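PDB 4JZA: uncharacterized protein from Legionella longbeachae NSW150, which dephosphorylates phosphoinositides, probably removing the 3-phosphate of phosphatidylinositol 3-phosphate, and may thereby act on host lipid metabolism. Local coordinates for residues A[375-380]-A[414-419]; A[439-444]-A[549-554]; A[20-25]-A[363-368]. One frame throughout, in Å; residues are numbered along the deposited sequence.

Overall arrangement
The three contacts offer a worked example of how the ends of sheet strands are put to different uses. Contact 3 comes first along the chain, followed by contact 1 and then contact 2, each closing before the next opens. Strand 365-374 connects contacts 3 and 1: contact 3 uses its beginning, whereas the loop that follows it enters contact 1. Contacts 1 and 2, with centres about 5 Å apart, touch where the parallel neighbours 365-374, 545-549 and 412-416 run out into loops, one of them a probable phosphate-binding loop. Contact 3 lies about 32 Å from contact 1 and about 36 Å from contact 2, centre to centre, and reaches the same sheet far from that loop.

Contact 1 of 3, residues A[375-380]-A[414-419]; sequences SSHIAT and LQTLIS
The imidazole of H377 reaches I418 and T416 through its NE2-CD2 side. NE2 comes 3.6 Å from CD1 of I418 and 3.9 Å from CG2 of T416, while CD2 of the ring lies 4.0 Å from CG2 of I418. The side chains of H377 and I418 meet nearly at right angles, and CD1 of I418 and CG2 of T416 approach the ring obliquely. With T416 OG1 between its backbone N and carbonyl carbon (chi1 65°), CG2 lies anti to that carbon and meets the ring, while OG1 hydrogen-bonds N465. A second apolar touch joins CD1 of I378 to CD1 of L414 at 4.2 Å. In fold terms, a loop leaving strand 365-374 packs on the end of strand 412-416; strand 545-549 runs between these two parallel strands, and its S549 side chain touches both H377 and T416. Within its own segment the histidine has a weak polar contact: the backbone N-H of A379 points nearly straight (164°) at ND1 of H377 over 3.4 Å. The methyl of A379 lies in plane at the edge of the same ring. The backbone of H377 also hydrogen-bonds that of V551, in the loop after strand 545-549.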
# COMPACT_ATOMS: atom_id res chain seq x y z
N SER A 375 -4.11 -15.47 -4.11
CA SER A 375 -3.05 -14.53 -3.78
C SER A 375 -3.15 -13.31 -4.67
O SER A 375 -3.93 -13.28 -5.61
CB SER A 375 -1.67 -15.18 -3.91
OG SER A 375 -1.15 -15.04 -5.22
N SER A 376 -2.37 -12.28 -4.37
CA SER A 376 -2.15 -11.18 -5.28
C SER A 376 -1.33 -11.70 -6.45
O SER A 376 -0.59 -12.66 -6.32
CB SER A 376 -1.42 -10.05 -4.60
OG SER A 376 -2.21 -9.49 -3.57
N HIS A 377 -1.48 -11.07 -7.60
CA HIS A 377 -0.84 -11.53 -8.82
C HIS A 377 0.60 -11.88 -8.50
O HIS A 377 1.19 -11.22 -7.74
CB HIS A 377 -0.89 -10.44 -9.91
CG HIS A 377 -0.74 -11.00 -11.29
ND1 HIS A 377 0.48 -11.14 -11.90
CD2 HIS A 377 -1.65 -11.51 -12.15
CE1 HIS A 377 0.32 -11.68 -13.08
NE2 HIS A 377 -0.97 -11.91 -13.27
N ILE A 378 1.15 -12.93 -9.08
CA ILE A 378 2.54 -13.37 -8.75
C ILE A 378 3.61 -12.33 -9.13
O ILE A 378 4.68 -12.30 -8.55
CB ILE A 378 2.91 -14.71 -9.45
CG1 ILE A 378 2.59 -14.68 -10.95
CG2 ILE A 378 2.15 -15.88 -8.83
CD1 ILE A 378 3.37 -15.71 -11.72
N ALA A 379 3.30 -11.47 -10.09
CA ALA A 379 4.23 -10.44 -10.52
C ALA A 379 3.91 -9.16 -9.79
O ALA A 379 2.76 -8.94 -9.38
CB ALA A 379 4.13 -10.22 -12.00
N THR A 380 4.91 -8.31 -9.61
CA THR A 380 4.67 -7.11 -8.79
C THR A 380 4.53 -5.83 -9.61
O THR A 380 5.44 -5.43 -10.30
CB THR A 380 5.72 -6.97 -7.68
OG1 THR A 380 5.59 -5.69 -7.09
CG2 THR A 380 7.13 -7.17 -8.22
N LEU A 414 -3.10 -21.93 -13.19
CA LEU A 414 -2.84 -20.52 -12.80
C LEU A 414 -3.86 -19.64 -13.49
O LEU A 414 -3.69 -19.21 -14.63
CB LEU A 414 -1.44 -20.09 -13.21
CG LEU A 414 -0.78 -18.89 -12.54
CD1 LEU A 414 0.64 -18.65 -13.07
CD2 LEU A 414 -1.63 -17.66 -12.73
N GLN A 415 -4.97 -19.41 -12.81
CA GLN A 415 -6.07 -18.67 -13.40
C GLN A 415 -6.02 -17.21 -12.99
O GLN A 415 -6.18 -16.88 -11.83
CB GLN A 415 -7.39 -19.28 -12.96
CG GLN A 415 -8.58 -18.86 -13.79
CD GLN A 415 -9.89 -19.23 -13.15
OE1 GLN A 415 -10.15 -18.85 -12.01
NE2 GLN A 415 -10.71 -19.96 -13.86
N THR A 416 -5.78 -16.34 -13.96
CA THR A 416 -5.66 -14.93 -13.67
C THR A 416 -6.84 -14.15 -14.21
O THR A 416 -7.28 -14.37 -15.33
CB THR A 416 -4.37 -14.32 -14.24
OG1 THR A 416 -4.41 -14.38 -15.66
CG2 THR A 416 -3.17 -15.08 -13.74
N LEU A 417 -7.35 -13.24 -13.41
CA LEU A 417 -8.45 -12.40 -13.81
C LEU A 417 -7.98 -10.97 -13.98
O LEU A 417 -8.28 -10.12 -13.16
CB LEU A 417 -9.56 -12.47 -12.77
CG LEU A 417 -10.06 -13.89 -12.51
CD1 LEU A 417 -11.04 -13.95 -11.35
CD2 LEU A 417 -10.66 -14.49 -13.76
N ILE A 418 -7.24 -10.71 -15.04
CA ILE A 418 -6.73 -9.38 -15.31
C ILE A 418 -6.94 -8.98 -16.76
O ILE A 418 -7.21 -9.82 -17.60
CB ILE A 418 -5.24 -9.25 -14.93
CG1 ILE A 418 -4.35 -9.91 -15.97
CG2 ILE A 418 -4.99 -9.84 -13.56
CD1 ILE A 418 -2.89 -9.88 -15.59
N SER A 419 -6.83 -7.69 -17.04
CA SER A 419 -7.15 -7.17 -18.35
C SER A 419 -6.05 -6.31 -18.95
O SER A 419 -6.06 -5.09 -18.81
CB SER A 419 -8.44 -6.37 -18.29
OG SER A 419 -9.43 -7.09 -17.60

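Contact 2 of 3, residues A[439-444]-A[549-554]; sequences PPDLDL and SCVSGK
V551 presents its two methyls to two residues of helix 441-454, D441 and L444. The apolar part of the contact is one methyl pair: CG1 of V551 lies 4.1 Å from CD1 of L444, the two side chains crossing at about a right angle. CG1 is carried anti to the backbone N of V551 (chi1 172°), a setting that leaves CG2 beside that nitrogen and aimed at D441. Here the contact becomes apolar against polar. CG2 of V551 is 3.8 Å from OD2 of D441 and 3.9 Å from its OD1, so the methyl lies over the flat of the carboxylate, somewhat tilted, at nearly equal distance from both oxygens. OD2 accepts a hydrogen bond from the backbone N of S419.

Hydrogen bonds within each segment shape the two partners. L444 N donates to P440 O over 2.8 Å, closing the helical turn that puts D441 and L444 on the side facing V551. In the other segment, K554 N bonds OG of S552 at 3.1 Å and nearly straight (170°), an ST turn, and G553 between them adopts a positive phi.

The sequence from C550 to R556 matches the CX5R signature of cysteine-dependent phosphatases, which makes this segment probably part of their phosphate-binding P-loop. As in that family, it links a strand, 545-549, to a helix, 556-574, whose R556 and K557 are touched by C550. OG of S376, in the loop after strand 365-374, bonds S552 O, while S549 is tied by backbone bonds to Q415 of strand 412-416 and to L417 just after it, and helix 441-454 meets the loop through V551.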
# COMPACT_ATOMS: atom_id res chain seq x y z
N PRO A 439 -2.57 0.90 -16.75
CA PRO A 439 -2.66 -0.17 -15.77
C PRO A 439 -1.55 -1.19 -15.99
O PRO A 439 -1.07 -1.40 -17.13
CB PRO A 439 -4.03 -0.80 -16.05
CG PRO A 439 -4.83 0.27 -16.66
CD PRO A 439 -3.86 1.14 -17.41
N PRO A 440 -1.14 -1.83 -14.90
CA PRO A 440 -0.01 -2.74 -14.93
C PRO A 440 -0.35 -4.08 -15.56
O PRO A 440 0.54 -4.85 -15.90
CB PRO A 440 0.30 -2.92 -13.45
CG PRO A 440 -1.06 -2.79 -12.78
CD PRO A 440 -1.77 -1.74 -13.56
N ASP A 441 -1.64 -4.34 -15.73
CA ASP A 441 -2.14 -5.63 -16.22
C ASP A 441 -1.29 -6.19 -17.40
O ASP A 441 -0.98 -7.36 -17.39
CB ASP A 441 -3.65 -5.59 -16.62
CG ASP A 441 -4.61 -5.19 -15.45
OD1 ASP A 441 -4.36 -4.15 -14.81
OD2 ASP A 441 -5.66 -5.85 -15.20
N LEU A 442 -0.91 -5.40 -18.40
CA LEU A 442 -0.19 -5.99 -19.53
C LEU A 442 1.22 -6.47 -19.12
O LEU A 442 1.65 -7.59 -19.43
CB LEU A 442 -0.13 -5.04 -20.74
CG LEU A 442 0.77 -5.50 -21.90
CD1 LEU A 442 0.24 -6.76 -22.57
CD2 LEU A 442 0.97 -4.40 -22.94
N ASP A 443 1.91 -5.62 -18.37
CA ASP A 443 3.21 -6.03 -17.81
C ASP A 443 3.07 -7.24 -16.91
O ASP A 443 3.81 -8.19 -17.03
CB ASP A 443 3.89 -4.87 -17.06
CG ASP A 443 4.51 -3.83 -18.02
OD1 ASP A 443 4.99 -4.16 -19.14
OD2 ASP A 443 4.51 -2.65 -17.64
N LEU A 444 2.09 -7.23 -16.02
CA LEU A 444 1.88 -8.41 -15.15
C LEU A 444 1.61 -9.69 -15.95
O LEU A 444 2.16 -10.72 -15.66
CB LEU A 444 0.73 -8.16 -14.17
CG LEU A 444 0.84 -6.94 -13.28
CD1 LEU A 444 -0.29 -6.86 -12.27
CD2 LEU A 444 2.17 -6.93 -12.59
N SER A 549 -5.61 -15.60 -9.27
CA SER A 549 -5.53 -14.26 -8.75
C SER A 549 -6.18 -13.29 -9.71
O SER A 549 -6.34 -13.58 -10.89
CB SER A 549 -4.09 -13.86 -8.58
OG SER A 549 -3.51 -13.71 -9.85
N CYS A 550 -6.57 -12.15 -9.17
CA CYS A 550 -6.76 -10.94 -9.94
C CYS A 550 -5.55 -10.09 -9.59
O CYS A 550 -4.61 -10.62 -9.06
CB CYS A 550 -8.05 -10.28 -9.54
SG CYS A 550 -8.24 -9.98 -7.77
N VAL A 551 -5.52 -8.80 -9.88
CA VAL A 551 -4.30 -8.03 -9.61
C VAL A 551 -4.00 -8.02 -8.10
O VAL A 551 -2.86 -8.17 -7.69
CB VAL A 551 -4.40 -6.57 -10.14
CG1 VAL A 551 -3.21 -5.75 -9.67
CG2 VAL A 551 -4.46 -6.53 -11.66
N SER A 552 -5.01 -7.76 -7.29
CA SER A 552 -4.84 -7.67 -5.86
C SER A 552 -5.26 -8.93 -5.11
O SER A 552 -4.93 -9.09 -3.95
CB SER A 552 -5.74 -6.58 -5.33
OG SER A 552 -7.10 -6.97 -5.50
N GLY A 553 -6.05 -9.77 -5.76
CA GLY A 553 -6.53 -10.98 -5.14
C GLY A 553 -7.72 -10.78 -4.22
O GLY A 553 -8.16 -11.72 -3.59
N LYS A 554 -8.23 -9.56 -4.13
CA LYS A 554 -9.39 -9.32 -3.30
C LYS A 554 -10.66 -8.96 -4.04
O LYS A 554 -11.71 -8.85 -3.44
CB LYS A 554 -9.10 -8.26 -2.24
CG LYS A 554 -8.14 -7.18 -2.69
CD LYS A 554 -8.09 -6.06 -1.67
CE LYS A 554 -7.68 -4.75 -2.31
NZ LYS A 554 -8.83 -4.04 -2.92

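Contact 3 of 3, residues A[20-25]-A[363-368]; sequences LSALEV and GNMREL
M365, present as selenomethionine, reaches helix 17-26 with its terminal methyl. From CB, which points toward the helix, the chain sets CG beside the backbone N and then bends at chi2 (-88°); the last torsion is extended (chi3 -169°), so that SE carries CE to the helix. CE lies 4.1 Å from CD2 of L23, 3.8 Å from the carbonyl O of A22 and 4.4 Å from CB of A22. The side chains of M365 and L23 cross at about a right angle, and although CB of L23 points away, its CD2 turns back to the methyl. Helix 17-26 connects the adjacent parallel strands 5-10 and 31-35 in a beta-alpha-beta crossover, whereas strands 352-359 and 365-374 form an antiparallel pair further along the same sheet, so the contact joins the crossover helix to the turn and the first residue of strand 365-374. M365 also touches L357 and L359 of strand 352-359. In the turn itself, G363 brings its carbonyl O against CB of A22, their CA atoms 5.4 Å apart. G363 has a phi of 103°, which suits glycine because a CB would press on the carbonyl O of the preceding residue.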
# COMPACT_ATOMS: atom_id res chain seq x y z
N LEU A 20 -21.15 -25.34 18.16
CA LEU A 20 -20.00 -24.63 18.78
C LEU A 20 -18.81 -25.55 18.94
O LEU A 20 -17.66 -25.14 18.84
CB LEU A 20 -20.37 -24.05 20.15
CG LEU A 20 -21.48 -23.00 20.16
CD1 LEU A 20 -21.78 -22.54 21.59
CD2 LEU A 20 -21.11 -21.81 19.28
N SER A 21 -19.11 -26.81 19.21
CA SER A 21 -18.14 -27.85 19.48
C SER A 21 -17.49 -28.38 18.20
O SER A 21 -16.31 -28.72 18.21
CB SER A 21 -18.85 -29.00 20.21
OG SER A 21 -17.97 -29.67 21.08
N ALA A 22 -18.25 -28.47 17.11
CA ALA A 22 -17.68 -28.87 15.82
C ALA A 22 -16.77 -27.76 15.28
O ALA A 22 -15.79 -28.03 14.56
CB ALA A 22 -18.78 -29.14 14.83
N LEU A 23 -17.14 -26.52 15.62
CA LEU A 23 -16.37 -25.37 15.28
C LEU A 23 -15.07 -25.44 16.06
O LEU A 23 -14.02 -25.28 15.46
CB LEU A 23 -17.13 -24.06 15.55
CG LEU A 23 -18.33 -23.64 14.66
CD1 LEU A 23 -18.91 -22.30 15.12
CD2 LEU A 23 -17.93 -23.57 13.20
N GLU A 24 -15.11 -25.75 17.36
CA GLU A 24 -13.83 -25.88 18.16
C GLU A 24 -12.86 -26.88 17.57
O GLU A 24 -11.66 -26.67 17.51
CB GLU A 24 -14.08 -26.24 19.63
CG GLU A 24 -14.07 -25.05 20.59
CD GLU A 24 -12.75 -24.27 20.57
OE1 GLU A 24 -12.80 -23.03 20.69
OE2 GLU A 24 -11.66 -24.88 20.44
N VAL A 25 -13.40 -27.97 17.08
CA VAL A 25 -12.59 -29.03 16.53
C VAL A 25 -11.86 -28.54 15.26
O VAL A 25 -10.63 -28.64 15.18
CB VAL A 25 -13.47 -30.30 16.28
CG1 VAL A 25 -12.75 -31.31 15.38
CG2 VAL A 25 -13.85 -30.95 17.62
N GLY A 363 -23.79 -31.42 14.28
CA GLY A 363 -22.39 -31.06 14.39
C GLY A 363 -21.45 -31.79 13.47
O GLY A 363 -20.25 -31.68 13.64
N ASN A 364 -21.97 -32.48 12.46
CA ASN A 364 -21.12 -33.09 11.42
C ASN A 364 -20.73 -32.11 10.32
O ASN A 364 -21.57 -31.44 9.71
CB ASN A 364 -21.83 -34.25 10.75
CG ASN A 364 -22.33 -35.27 11.74
OD1 ASN A 364 -21.54 -35.85 12.49
ND2 ASN A 364 -23.64 -35.48 11.77
N MSE A 365 -19.43 -32.06 10.05
CA MSE A 365 -18.90 -31.24 9.00
C MSE A 365 -18.70 -32.04 7.77
O MSE A 365 -18.16 -33.11 7.85
CB MSE A 365 -17.49 -30.86 9.42
CG MSE A 365 -17.55 -29.78 10.46
SE MSE A 365 -17.59 -28.07 9.50
CE MSE A 365 -17.28 -27.12 11.20
N ARG A 366 -19.05 -31.51 6.61
CA ARG A 366 -18.60 -32.14 5.38
C ARG A 366 -17.88 -31.10 4.52
O ARG A 366 -18.35 -29.97 4.41
CB ARG A 366 -19.77 -32.71 4.63
CG ARG A 366 -19.34 -33.36 3.31
CD ARG A 366 -20.35 -34.44 2.87
NE ARG A 366 -21.70 -33.90 2.87
CZ ARG A 366 -22.27 -33.29 1.83
NH1 ARG A 366 -21.64 -33.15 0.67
NH2 ARG A 366 -23.50 -32.82 1.97
N GLU A 367 -16.77 -31.50 3.90
CA GLU A 367 -16.10 -30.70 2.89
C GLU A 367 -16.87 -30.59 1.60
O GLU A 367 -16.95 -31.55 0.90
CB GLU A 367 -14.77 -31.34 2.53
CG GLU A 367 -13.73 -31.27 3.63
CD GLU A 367 -12.31 -31.38 3.09
OE1 GLU A 367 -11.38 -31.09 3.87
OE2 GLU A 367 -12.10 -31.73 1.90
N LEU A 368 -17.37 -29.41 1.22
CA LEU A 368 -18.06 -29.20 -0.08
C LEU A 368 -17.12 -28.83 -1.23
O LEU A 368 -17.42 -29.00 -2.41
CB LEU A 368 -19.09 -28.10 0.06
CG LEU A 368 -20.17 -28.39 1.11
CD1 LEU A 368 -21.20 -27.27 1.12
CD2 LEU A 368 -20.86 -29.73 0.87